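Long-range contacts in iron-binding protein (PDB 4M7O), which probably captures iron or an iron chelate for uptake, as a solute-binding protein of the periplasmic binding protein family: residues 163-168 and 216-221; 37-42 and 134-139; 148-153 and 267-272. All coordinates share one frame; numbering follows the deposited sequence.

Interaction 1: residues 163-168 and 216-221; sequences VFMEVS and ILISTE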
ATOM      1  N   VAL A 163      -9.290  16.770  -3.675  1.00 41.00           N
ATOM      2  CA  VAL A 163      -9.259  15.474  -4.336  1.00 38.14           C
ATOM      3  C   VAL A 163     -10.203  14.491  -3.654  1.00 37.65           C
ATOM      4  O   VAL A 163     -10.187  14.351  -2.429  1.00 39.12           O
ATOM      5  CB  VAL A 163      -7.850  14.891  -4.296  1.00 37.08           C
ATOM      6  CG1 VAL A 163      -7.823  13.519  -4.960  1.00 35.47           C
ATOM      7  CG2 VAL A 163      -6.854  15.856  -4.952  1.00 43.14           C
ATOM      8  N   PHE A 164     -11.032  13.825  -4.450  1.00 35.29           N
ATOM      9  CA  PHE A 164     -11.898  12.781  -3.942  1.00 37.42           C
ATOM     10  C   PHE A 164     -11.270  11.432  -4.284  1.00 40.48           C
ATOM     11  O   PHE A 164     -10.999  11.147  -5.457  1.00 35.81           O
ATOM     12  CB  PHE A 164     -13.296  12.894  -4.555  1.00 41.03           C
ATOM     13  CG  PHE A 164     -14.200  11.741  -4.210  1.00 38.14           C
ATOM     14  CD1 PHE A 164     -14.761  11.637  -2.947  1.00 37.57           C
ATOM     15  CD2 PHE A 164     -14.492  10.765  -5.139  1.00 32.82           C
ATOM     16  CE1 PHE A 164     -15.586  10.574  -2.622  1.00 34.30           C
ATOM     17  CE2 PHE A 164     -15.325   9.694  -4.803  1.00 30.74           C
ATOM     18  CZ  PHE A 164     -15.859   9.599  -3.552  1.00 33.86           C
HETATM   19  N   MSE A 165     -11.003  10.621  -3.260  1.00 33.99           N
HETATM   20  CA  MSE A 165     -10.436   9.293  -3.468  1.00 29.90           C
HETATM   21  C   MSE A 165     -11.581   8.299  -3.407  1.00 30.67           C
HETATM   22  O   MSE A 165     -12.240   8.150  -2.371  1.00 34.19           O
HETATM   23  CB  MSE A 165      -9.425   8.959  -2.370  1.00 33.23           C
HETATM   24  CG  MSE A 165      -8.324   9.981  -2.174  1.00 33.97           C
HETATM   25 SE   MSE A 165      -7.015  10.017  -3.620  0.53 40.64          SE
HETATM   26  CE  MSE A 165      -6.445   8.162  -3.556  1.00 43.02           C
ATOM     27  N   GLU A 166     -11.839   7.627  -4.518  1.00 28.72           N
ATOM     28  CA  GLU A 166     -12.901   6.639  -4.544  1.00 26.01           C
ATOM     29  C   GLU A 166     -12.295   5.256  -4.345  1.00 30.26           C
ATOM     30  O   GLU A 166     -11.609   4.744  -5.243  1.00 28.73           O
ATOM     31  CB  GLU A 166     -13.627   6.709  -5.883  1.00 29.06           C
ATOM     32  CG  GLU A 166     -14.805   5.760  -5.979  1.00 27.86           C
ATOM     33  CD  GLU A 166     -15.724   6.109  -7.124  1.00 40.79           C
ATOM     34  OE1 GLU A 166     -15.722   7.285  -7.567  1.00 43.36           O
ATOM     35  OE2 GLU A 166     -16.466   5.213  -7.579  1.00 42.07           O
ATOM     36  N   VAL A 167     -12.507   4.648  -3.177  1.00 30.56           N
ATOM     37  CA  VAL A 167     -11.823   3.371  -2.896  1.00 27.77           C
ATOM     38  C   VAL A 167     -12.717   2.148  -3.071  1.00 30.27           C
ATOM     39  O   VAL A 167     -12.258   1.018  -3.000  1.00 33.58           O
ATOM     40  CB  VAL A 167     -11.167   3.329  -1.505  1.00 29.84           C
ATOM     41  CG1 VAL A 167     -10.167   4.457  -1.373  1.00 30.26           C
ATOM     42  CG2 VAL A 167     -12.226   3.398  -0.398  1.00 29.10           C
ATOM     43  N   SER A 168     -14.002   2.381  -3.296  1.00 31.34           N
ATOM     44  CA  SER A 168     -14.909   1.300  -3.648  1.00 34.23           C
ATOM     45  C   SER A 168     -16.119   1.959  -4.271  1.00 32.85           C
ATOM     46  O   SER A 168     -16.385   3.140  -4.012  1.00 38.24           O
ATOM     47  CB  SER A 168     -15.292   0.484  -2.409  1.00 34.05           C
ATOM     48  OG  SER A 168     -15.909  -0.739  -2.780  1.00 35.17           O
ATOM     49  N   ILE A 216     -10.808  16.975  -8.504  1.00 35.31           N
ATOM     50  CA  ILE A 216     -10.200  15.803  -9.115  1.00 35.54           C
ATOM     51  C   ILE A 216     -10.848  14.556  -8.510  1.00 38.68           C
ATOM     52  O   ILE A 216     -11.045  14.502  -7.295  1.00 40.68           O
ATOM     53  CB  ILE A 216      -8.685  15.750  -8.805  1.00 40.68           C
ATOM     54  CG1 ILE A 216      -8.010  17.086  -9.153  1.00 46.16           C
ATOM     55  CG2 ILE A 216      -8.018  14.584  -9.522  1.00 34.37           C
ATOM     56  CD1 ILE A 216      -6.536  17.137  -8.853  1.00 42.89           C
ATOM     57  N   LEU A 217     -11.198  13.576  -9.346  1.00 34.42           N
ATOM     58  CA  LEU A 217     -11.669  12.270  -8.856  1.00 36.43           C
ATOM     59  C   LEU A 217     -10.589  11.240  -9.148  1.00 36.07           C
ATOM     60  O   LEU A 217     -10.057  11.173 -10.266  1.00 37.86           O
ATOM     61  CB  LEU A 217     -12.960  11.840  -9.557  1.00 37.25           C
ATOM     62  CG  LEU A 217     -14.071  12.885  -9.714  1.00 37.24           C
ATOM     63  CD1 LEU A 217     -15.299  12.296 -10.436  1.00 37.35           C
ATOM     64  CD2 LEU A 217     -14.491  13.401  -8.348  1.00 34.65           C
ATOM     65  N   ILE A 218     -10.236  10.447  -8.147  1.00 31.63           N
ATOM     66  CA  ILE A 218      -9.282   9.365  -8.377  1.00 34.44           C
ATOM     67  C   ILE A 218      -9.841   8.077  -7.818  1.00 30.86           C
ATOM     68  O   ILE A 218     -10.043   7.966  -6.608  1.00 30.01           O
ATOM     69  CB  ILE A 218      -7.931   9.636  -7.695  1.00 34.32           C
ATOM     70  CG1 ILE A 218      -7.370  10.985  -8.149  1.00 33.91           C
ATOM     71  CG2 ILE A 218      -6.938   8.481  -7.961  1.00 31.36           C
ATOM     72  CD1 ILE A 218      -5.986  11.266  -7.662  1.00 34.92           C
ATOM     73  N   SER A 219     -10.099   7.109  -8.695  1.00 32.08           N
ATOM     74  CA  SER A 219     -10.503   5.777  -8.254  1.00 31.55           C
ATOM     75  C   SER A 219      -9.283   4.908  -7.979  1.00 32.39           C
ATOM     76  O   SER A 219      -8.335   4.879  -8.768  1.00 31.38           O
ATOM     77  CB  SER A 219     -11.350   5.092  -9.315  1.00 32.20           C
ATOM     78  OG  SER A 219     -11.364   3.698  -9.059  1.00 32.31           O
ATOM     79  N   THR A 220      -9.298   4.187  -6.865  1.00 32.93           N
ATOM     80  CA  THR A 220      -8.135   3.385  -6.503  1.00 32.66           C
ATOM     81  C   THR A 220      -8.374   1.901  -6.693  1.00 33.84           C
ATOM     82  O   THR A 220      -7.689   1.078  -6.093  1.00 34.76           O
ATOM     83  CB  THR A 220      -7.710   3.645  -5.054  1.00 32.67           C
ATOM     84  OG1 THR A 220      -8.766   3.240  -4.165  1.00 30.30           O
ATOM     85  CG2 THR A 220      -7.434   5.118  -4.866  1.00 30.18           C
ATOM     86  N   GLU A 221      -9.347   1.559  -7.528  1.00 36.68           N
ATOM     87  CA  GLU A 221      -9.748   0.163  -7.660  1.00 38.65           C
ATOM     88  C   GLU A 221      -9.016  -0.558  -8.774  1.00 39.08           C
ATOM     89  O   GLU A 221      -9.239  -1.743  -8.989  1.00 41.44           O
ATOM     90  CB  GLU A 221     -11.251   0.058  -7.882  1.00 47.83           C
ATOM     91  CG  GLU A 221     -12.065   0.424  -6.676  1.00 48.73           C
ATOM     92  CD  GLU A 221     -13.520   0.088  -6.856  1.00 48.39           C
ATOM     93  OE1 GLU A 221     -14.254   0.943  -7.384  1.00 43.38           O
ATOM     94  OE2 GLU A 221     -13.928  -1.033  -6.480  1.00 42.42           O
TER
HETATM   95  O   HOH W   1      -9.513   0.501  -3.578  1.00 37.73           O
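Phe164 and Glu166 supply the backbone bonds that join strand 163-168 to strand 216-219 in parallel. Phe164 N donates to Ile216 O over 2.9 Å in an almost straight bond, 178° at the hydrogen, and Phe164 O receives Ile218 N nearly head-on, with a C=O...N angle of 177°. Glu166 repeats the pattern two residues on: its N meets Ile218 O at 2.8 Å and its O takes Thr220 N at 2.9 Å. Alternate residues of one strand thus make both bonds, the signature of parallel pairing.

Apolar packing follows on both faces. On one, Val163 CG1 meets Ile218 CD1 at 4.0 Å. The Met165 chain (a selenomethionine) is bent at its second and third torsions; its SE lies alongside Ile218 CB, while CE presses on Thr220 CG2 at 3.5 Å, tighter than ordinary carbon contact. Phe182 and Leu186 of helix 181-188 cover Met165. On the other face Leu217 CD2 approaches Phe164 CB and comes obliquely to its ring, and helix 225-234 covers Leu217.

Polar contacts gather at the C-terminal end, where Val167 and Ser168 form a classic beta bulge opposite Tyr174. Thr220 OG1, set between the backbone N and the carbonyl carbon (chi1 63°), lies beside Val167 CG1, and one water bonds to both Val167 O and Thr220 OG1, each at 2.9 Å.

The Glu166 carboxylate is buried, with OE1 bonded to Tyr228 and OE2 in a salt bridge to Arg235. Arg235 probably compensates the charge of the buried Glu166, whereas Glu221 OE1, 4.8 Å from Glu166 OE2, is bonded to Ser169.

Interaction 2: residues 37-42 and 134-139; sequences YRLGIG and KQAKEL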
ATOM      1  N   TYR A  37      14.799  -7.987   1.027  1.00 25.38           N
ATOM      2  CA  TYR A  37      15.815  -7.923  -0.019  1.00 29.94           C
ATOM      3  C   TYR A  37      16.633  -6.647   0.139  1.00 30.58           C
ATOM      4  O   TYR A  37      17.851  -6.679  -0.012  1.00 28.38           O
ATOM      5  CB  TYR A  37      15.180  -7.988  -1.415  1.00 28.09           C
ATOM      6  CG  TYR A  37      15.190  -9.365  -2.042  1.00 31.13           C
ATOM      7  CD1 TYR A  37      14.203 -10.290  -1.753  1.00 27.52           C
ATOM      8  CD2 TYR A  37      16.182  -9.731  -2.939  1.00 35.23           C
ATOM      9  CE1 TYR A  37      14.196 -11.522  -2.340  1.00 31.95           C
ATOM     10  CE2 TYR A  37      16.191 -10.979  -3.516  1.00 35.20           C
ATOM     11  CZ  TYR A  37      15.196 -11.870  -3.214  1.00 34.40           C
ATOM     12  OH  TYR A  37      15.193 -13.120  -3.778  1.00 37.40           O
ATOM     13  N   ARG A  38      15.976  -5.530   0.461  1.00 27.12           N
ATOM     14  CA  ARG A  38      16.703  -4.252   0.585  1.00 30.17           C
ATOM     15  C   ARG A  38      17.587  -4.232   1.841  1.00 33.70           C
ATOM     16  O   ARG A  38      18.505  -3.426   1.957  1.00 38.30           O
ATOM     17  CB  ARG A  38      15.746  -3.051   0.556  1.00 29.25           C
ATOM     18  CG  ARG A  38      15.100  -2.781  -0.815  1.00 29.14           C
ATOM     19  CD  ARG A  38      16.137  -2.394  -1.887  1.00 31.66           C
ATOM     20  NE  ARG A  38      16.911  -1.223  -1.493  1.00 35.86           N
ATOM     21  CZ  ARG A  38      16.474   0.037  -1.571  1.00 46.41           C
ATOM     22  NH1 ARG A  38      15.260   0.303  -2.030  1.00 39.15           N
ATOM     23  NH2 ARG A  38      17.253   1.038  -1.187  1.00 55.59           N
ATOM     24  N   LEU A  39      17.318  -5.140   2.770  1.00 37.23           N
ATOM     25  CA  LEU A  39      18.142  -5.269   3.971  1.00 40.95           C
ATOM     26  C   LEU A  39      19.348  -6.173   3.728  1.00 41.14           C
ATOM     27  O   LEU A  39      20.219  -6.302   4.599  1.00 36.59           O
ATOM     28  CB  LEU A  39      17.320  -5.801   5.156  1.00 33.12           C
ATOM     29  CG  LEU A  39      16.222  -4.855   5.663  1.00 38.04           C
ATOM     30  CD1 LEU A  39      15.571  -5.391   6.934  1.00 39.97           C
ATOM     31  CD2 LEU A  39      16.778  -3.462   5.894  1.00 37.39           C
ATOM     32  N   GLY A  40      19.406  -6.784   2.543  1.00 38.29           N
ATOM     33  CA  GLY A  40      20.554  -7.593   2.159  1.00 40.83           C
ATOM     34  C   GLY A  40      20.386  -9.062   2.513  1.00 34.04           C
ATOM     35  O   GLY A  40      21.328  -9.846   2.408  1.00 38.79           O
ATOM     36  N   ILE A  41      19.184  -9.452   2.920  1.00 39.26           N
ATOM     37  CA  ILE A  41      18.976 -10.835   3.337  1.00 41.21           C
ATOM     38  C   ILE A  41      17.992 -11.605   2.455  1.00 37.75           C
ATOM     39  O   ILE A  41      17.360 -12.555   2.911  1.00 36.14           O
ATOM     40  CB  ILE A  41      18.603 -10.950   4.850  1.00 39.13           C
ATOM     41  CG1 ILE A  41      17.353 -10.136   5.183  1.00 42.69           C
ATOM     42  CG2 ILE A  41      19.765 -10.493   5.728  1.00 38.83           C
ATOM     43  CD1 ILE A  41      16.980 -10.193   6.663  1.00 38.36           C
ATOM     44  N   GLY A  42      17.879 -11.206   1.190  1.00 36.83           N
ATOM     45  CA  GLY A  42      17.047 -11.938   0.249  1.00 39.31           C
ATOM     46  C   GLY A  42      17.477 -13.388   0.092  1.00 37.13           C
ATOM     47  O   GLY A  42      16.644 -14.281  -0.138  1.00 30.78           O
ATOM     48  N   LYS A 134      21.601  -1.444  10.822  1.00 51.99           N
ATOM     49  CA  LYS A 134      22.375  -0.547   9.968  1.00 52.24           C
ATOM     50  C   LYS A 134      21.748  -0.428   8.579  1.00 48.80           C
ATOM     51  O   LYS A 134      21.606   0.668   8.048  1.00 49.43           O
ATOM     52  CB  LYS A 134      23.819  -1.042   9.858  1.00 53.30           C
ATOM     53  CG  LYS A 134      24.660  -0.317   8.826  1.00 58.58           C
ATOM     54  N   GLN A 135      21.352  -1.561   8.011  1.00 37.53           N
ATOM     55  CA  GLN A 135      20.753  -1.597   6.690  1.00 40.99           C
ATOM     56  C   GLN A 135      19.376  -0.944   6.681  1.00 45.46           C
ATOM     57  O   GLN A 135      18.982  -0.335   5.685  1.00 48.33           O
ATOM     58  CB  GLN A 135      20.649  -3.043   6.185  1.00 40.84           C
ATOM     59  CG  GLN A 135      21.985  -3.734   5.888  1.00 42.85           C
ATOM     60  CD  GLN A 135      22.702  -4.221   7.133  1.00 48.05           C
ATOM     61  OE1 GLN A 135      22.160  -4.180   8.242  1.00 47.84           O
ATOM     62  NE2 GLN A 135      23.933  -4.690   6.956  1.00 53.62           N
ATOM     63  N   ALA A 136      18.640  -1.073   7.783  1.00 43.91           N
ATOM     64  CA  ALA A 136      17.290  -0.515   7.843  1.00 41.14           C
ATOM     65  C   ALA A 136      17.363   1.001   7.884  1.00 44.73           C
ATOM     66  O   ALA A 136      16.532   1.680   7.286  1.00 49.74           O
ATOM     67  CB  ALA A 136      16.523  -1.055   9.038  1.00 39.57           C
ATOM     68  N   LYS A 137      18.366   1.520   8.586  1.00 41.31           N
ATOM     69  CA  LYS A 137      18.584   2.961   8.668  1.00 47.82           C
ATOM     70  C   LYS A 137      18.918   3.510   7.294  1.00 53.57           C
ATOM     71  O   LYS A 137      18.386   4.544   6.881  1.00 54.23           O
ATOM     72  CB  LYS A 137      19.709   3.298   9.650  1.00 46.95           C
ATOM     73  CG  LYS A 137      20.331   4.679   9.417  1.00 59.33           C
ATOM     74  CD  LYS A 137      21.245   5.113  10.563  1.00 64.00           C
ATOM     75  CE  LYS A 137      22.173   6.247  10.141  1.00 65.95           C
ATOM     76  NZ  LYS A 137      21.449   7.343   9.448  1.00 68.86           N
ATOM     77  N   GLU A 138      19.805   2.815   6.589  1.00 50.54           N
ATOM     78  CA  GLU A 138      20.161   3.211   5.238  1.00 47.38           C
ATOM     79  C   GLU A 138      18.936   3.145   4.328  1.00 44.45           C
ATOM     80  O   GLU A 138      18.722   4.026   3.494  1.00 38.02           O
ATOM     81  CB  GLU A 138      21.306   2.343   4.713  1.00 49.94           C
ATOM     82  CG  GLU A 138      22.595   2.510   5.521  1.00 65.86           C
ATOM     83  CD  GLU A 138      23.747   1.656   5.008  1.00 79.50           C
ATOM     84  OE1 GLU A 138      23.532   0.856   4.071  1.00 82.23           O
ATOM     85  OE2 GLU A 138      24.870   1.788   5.548  1.00 83.93           O
ATOM     86  N   LEU A 139      18.122   2.108   4.506  1.00 40.48           N
ATOM     87  CA  LEU A 139      16.907   1.954   3.720  1.00 40.54           C
ATOM     88  C   LEU A 139      15.908   3.080   3.997  1.00 41.83           C
ATOM     89  O   LEU A 139      15.242   3.566   3.079  1.00 43.39           O
ATOM     90  CB  LEU A 139      16.263   0.596   4.005  1.00 38.58           C
ATOM     91  CG  LEU A 139      14.886   0.407   3.377  1.00 34.25           C
ATOM     92  CD1 LEU A 139      14.976   0.477   1.866  1.00 34.69           C
ATOM     93  CD2 LEU A 139      14.288  -0.915   3.814  1.00 29.77           C
TER
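Leu39 sets its CD2 methyl against the backbone of helix 133-152, 3.6 Å from Ala136 N. The same CD2 touches Ala136 CB at 4.0 Å and Leu139 CD2 at 4.1 Å, so one branch of the leucine makes most of the apolar contact. Its carbonyl takes part as well: Leu39 O lies 3.4 Å from Gln135 CG, a contact with the aliphatic part of that side chain.

Arg38 meets Leu139 differently. Its chain folds back at its second and third torsions, and the guanidinium lies flat over Leu139 CD1, which stands 3.7 Å from the plane beneath its centre. Arg38 CB reaches the same CD1 at 3.8 Å, so the methyl is gripped by both the root and the head of the arginine. No hydrogen bond links the two segments.

The contact joins the end of helix 30-38, which follows the first strand of the parallel five-stranded sheet, to the long helix that spans both lobes, an arrangement as in solute-binding proteins with a rigid helical connection. Helix 30-38 finishes in a Schellman motif: Gly40 has positive phi (92°) and its N returns to Tyr37 O at 3.0 Å, turning the chain just beyond Leu39.

Further out, Arg132 NH2 bonds to Leu39 O, while Glu142, one turn beyond Leu139, forms a salt bridge with Arg38 NH2 and would help hold the guanidinium over the methyl. Ile126 and Phe123 of helix 116-129 pack on Leu39 and Leu139 respectively.

Interaction 3: residues 148-153 and 267-272; sequences DKIINS and GLKDLR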
ATOM      1  N   ASP A 148      11.178  12.736  -0.630  1.00 41.33           N
ATOM      2  CA  ASP A 148      11.374  14.184  -0.550  1.00 45.93           C
ATOM      3  C   ASP A 148      11.581  14.812  -1.919  1.00 49.73           C
ATOM      4  O   ASP A 148      11.215  15.965  -2.144  1.00 45.68           O
ATOM      5  CB  ASP A 148      12.559  14.524   0.361  1.00 50.23           C
ATOM      6  CG  ASP A 148      12.331  14.098   1.802  1.00 63.78           C
ATOM      7  OD1 ASP A 148      11.196  13.676   2.133  1.00 65.16           O
ATOM      8  OD2 ASP A 148      13.286  14.190   2.606  1.00 70.00           O
ATOM      9  N   LYS A 149      12.174  14.050  -2.832  1.00 47.85           N
ATOM     10  CA  LYS A 149      12.332  14.496  -4.209  1.00 50.26           C
ATOM     11  C   LYS A 149      10.972  14.695  -4.891  1.00 47.55           C
ATOM     12  O   LYS A 149      10.754  15.709  -5.544  1.00 49.87           O
ATOM     13  CB  LYS A 149      13.183  13.491  -4.977  1.00 51.14           C
ATOM     14  CG  LYS A 149      13.652  13.954  -6.335  1.00 62.09           C
ATOM     15  CD  LYS A 149      14.720  13.013  -6.878  1.00 68.67           C
ATOM     16  N   ILE A 150      10.056  13.737  -4.733  1.00 44.85           N
ATOM     17  CA  ILE A 150       8.704  13.873  -5.294  1.00 44.00           C
ATOM     18  C   ILE A 150       7.924  15.032  -4.647  1.00 46.31           C
ATOM     19  O   ILE A 150       7.302  15.845  -5.344  1.00 49.60           O
ATOM     20  CB  ILE A 150       7.872  12.564  -5.160  1.00 41.73           C
ATOM     21  CG1 ILE A 150       8.608  11.370  -5.771  1.00 39.59           C
ATOM     22  CG2 ILE A 150       6.495  12.727  -5.807  1.00 38.46           C
ATOM     23  CD1 ILE A 150       9.115  11.588  -7.181  1.00 40.61           C
ATOM     24  N   ILE A 151       7.951  15.091  -3.315  1.00 42.60           N
ATOM     25  CA  ILE A 151       7.342  16.193  -2.575  1.00 47.49           C
ATOM     26  C   ILE A 151       7.875  17.525  -3.070  1.00 51.81           C
ATOM     27  O   ILE A 151       7.112  18.469  -3.282  1.00 61.65           O
ATOM     28  CB  ILE A 151       7.606  16.069  -1.058  1.00 46.01           C
ATOM     29  CG1 ILE A 151       6.906  14.827  -0.495  1.00 43.11           C
ATOM     30  CG2 ILE A 151       7.161  17.327  -0.325  1.00 46.66           C
ATOM     31  CD1 ILE A 151       7.155  14.603   0.980  1.00 42.87           C
ATOM     32  N   ASN A 152       9.185  17.607  -3.267  1.00 50.18           N
ATOM     33  CA  ASN A 152       9.784  18.845  -3.759  1.00 53.28           C
ATOM     34  C   ASN A 152       9.513  19.141  -5.235  1.00 54.66           C
ATOM     35  O   ASN A 152       9.755  20.243  -5.697  1.00 54.06           O
ATOM     36  CB  ASN A 152      11.287  18.885  -3.471  1.00 55.41           C
ATOM     37  CG  ASN A 152      11.592  19.406  -2.087  1.00 66.31           C
ATOM     38  OD1 ASN A 152      11.604  20.616  -1.862  1.00 84.69           O
ATOM     39  ND2 ASN A 152      11.838  18.501  -1.148  1.00 62.70           N
ATOM     40  N   SER A 153       8.998  18.166  -5.970  1.00 57.26           N
ATOM     41  CA  SER A 153       8.699  18.380  -7.380  1.00 54.59           C
ATOM     42  C   SER A 153       7.326  19.014  -7.563  1.00 51.61           C
ATOM     43  O   SER A 153       6.922  19.301  -8.685  1.00 50.16           O
ATOM     44  CB  SER A 153       8.734  17.054  -8.130  1.00 51.21           C
ATOM     45  OG  SER A 153       7.661  16.232  -7.708  1.00 57.13           O
ATOM     46  N   GLY A 267       4.863   5.209  -6.028  1.00 40.01           N
ATOM     47  CA  GLY A 267       3.436   5.370  -5.804  1.00 38.10           C
ATOM     48  C   GLY A 267       3.062   6.822  -5.577  1.00 37.48           C
ATOM     49  O   GLY A 267       2.100   7.321  -6.168  1.00 39.69           O
ATOM     50  N   LEU A 268       3.830   7.511  -4.734  1.00 34.37           N
ATOM     51  CA  LEU A 268       3.594   8.928  -4.485  1.00 35.91           C
ATOM     52  C   LEU A 268       3.724   9.734  -5.768  1.00 42.12           C
ATOM     53  O   LEU A 268       2.980  10.695  -5.979  1.00 40.47           O
ATOM     54  CB  LEU A 268       4.572   9.464  -3.437  1.00 36.25           C
ATOM     55  CG  LEU A 268       4.305  10.885  -2.942  1.00 40.92           C
ATOM     56  CD1 LEU A 268       3.034  10.901  -2.117  1.00 43.20           C
ATOM     57  CD2 LEU A 268       5.465  11.411  -2.127  1.00 41.14           C
ATOM     58  N   LYS A 269       4.664   9.345  -6.626  1.00 39.27           N
ATOM     59  CA  LYS A 269       4.870  10.049  -7.892  1.00 38.48           C
ATOM     60  C   LYS A 269       3.681   9.896  -8.825  1.00 40.31           C
ATOM     61  O   LYS A 269       3.321  10.832  -9.544  1.00 44.12           O
ATOM     62  CB  LYS A 269       6.122   9.536  -8.603  1.00 45.15           C
ATOM     63  CG  LYS A 269       6.481  10.345  -9.852  1.00 52.27           C
ATOM     64  CD  LYS A 269       7.639   9.692 -10.596  1.00 58.01           C
ATOM     65  CE  LYS A 269       8.039  10.504 -11.808  1.00 69.70           C
ATOM     66  NZ  LYS A 269       9.234   9.893 -12.478  1.00 77.59           N
ATOM     67  N   ASP A 270       3.084   8.710  -8.826  1.00 41.45           N
ATOM     68  CA  ASP A 270       1.914   8.449  -9.662  1.00 49.51           C
ATOM     69  C   ASP A 270       0.792   9.389  -9.276  1.00 46.59           C
ATOM     70  O   ASP A 270       0.194  10.037 -10.129  1.00 47.81           O
ATOM     71  CB  ASP A 270       1.448   6.998  -9.510  1.00 51.48           C
ATOM     72  CG  ASP A 270       2.347   6.021 -10.238  1.00 58.25           C
ATOM     73  OD1 ASP A 270       3.215   6.482 -11.009  1.00 56.96           O
ATOM     74  OD2 ASP A 270       2.176   4.793 -10.055  1.00 69.31           O
ATOM     75  N   LEU A 271       0.528   9.456  -7.976  1.00 44.42           N
ATOM     76  CA  LEU A 271      -0.501  10.326  -7.419  1.00 45.29           C
ATOM     77  C   LEU A 271      -0.213  11.792  -7.740  1.00 42.32           C
ATOM     78  O   LEU A 271      -1.124  12.560  -8.056  1.00 43.23           O
ATOM     79  CB  LEU A 271      -0.604  10.115  -5.904  1.00 41.93           C
ATOM     80  CG  LEU A 271      -2.007  10.216  -5.303  1.00 51.11           C
ATOM     81  CD1 LEU A 271      -2.935   9.222  -5.978  1.00 46.61           C
ATOM     82  CD2 LEU A 271      -1.960   9.961  -3.807  1.00 56.07           C
ATOM     83  N   ARG A 272       1.060  12.173  -7.680  1.00 40.78           N
ATOM     84  CA  ARG A 272       1.468  13.536  -8.004  1.00 45.73           C
ATOM     85  C   ARG A 272       1.114  13.913  -9.445  1.00 47.18           C
ATOM     86  O   ARG A 272       0.584  15.000  -9.705  1.00 56.98           O
ATOM     87  CB  ARG A 272       2.976  13.700  -7.787  1.00 44.16           C
ATOM     88  CG  ARG A 272       3.476  15.110  -8.079  1.00 46.19           C
ATOM     89  CD  ARG A 272       4.686  15.093  -8.982  1.00 52.51           C
ATOM     90  NE  ARG A 272       5.046  16.445  -9.404  1.00 66.98           N
ATOM     91  CZ  ARG A 272       4.501  17.069 -10.444  1.00 72.29           C
ATOM     92  NH1 ARG A 272       4.882  18.301 -10.759  1.00 74.11           N
ATOM     93  NH2 ARG A 272       3.573  16.458 -11.170  1.00 73.16           N
TER
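Ile150 and Lys269 mark the closest backbone approach, their CA atoms 6.0 Å apart, where helices 148-152 and 267-272 run nearly parallel, with segment axes 9.6 Å apart and 10° between their directions.

Ile150 fills the groove between them. Its CG2 rests on Lys269 CA at 3.8 Å, while CD1 touches Lys269 CB at 3.9 Å, the two side chains crossing at about a right angle. Lys269 is extended and contributes carbons of its shaft. Behind, Leu268 CD2 meets Ile150 CB at 4.0 Å and also Ile151 CG1 at 4.1 Å, so this methyl bridges two successive isoleucines; Arg272 CB also touches Ile150 CG2.

The pairing lays helix 264-275, near the C-terminus, against the far end of helix 133-152, the long connector of the two lobes. Met185 of helix 181-188 packs on Leu268 and Lys188 on Ile151, which ties the pair to the lobe holding the mixed sheet.

Polar bonding comes where helix 133-152 ends. Arg272 NH1 donates to Ser153 O at 3.1 Å with 164° at the hydrogen; the oxygen lies almost in the guanidinium plane, whereas the donor stands above the carbonyl plane, 39° out of it. Arg272 NE adds weak bonds to Ser153 O and OG. A cationic group at this helix C-terminus would favourably oppose the helix dipole. Just before Ser153, Asn152 N and ND2 both donate to Asp148 O, a turn earlier, from opposite faces of its plane.

Interactions 2 and 3 share helix 133-152 and lie near its two ends, their centres 23 Å apart and nearest atoms about 11 Å apart, so each ties the connecting helix to a different part of the chain. Interaction 1 falls between the two segments of interaction 3 in sequence and touches it directly: Ile218 CD1 packs on Leu271 CD1 at 4.0 Å, linking the mixed sheet to helix 264-275. Interactions 1 and 2 stand on opposite sides of the chain's centre, 33 Å between centres. Together they trace a two-lobed frame; in relatives the solute binds between such lobes, but no contact here defines an iron site.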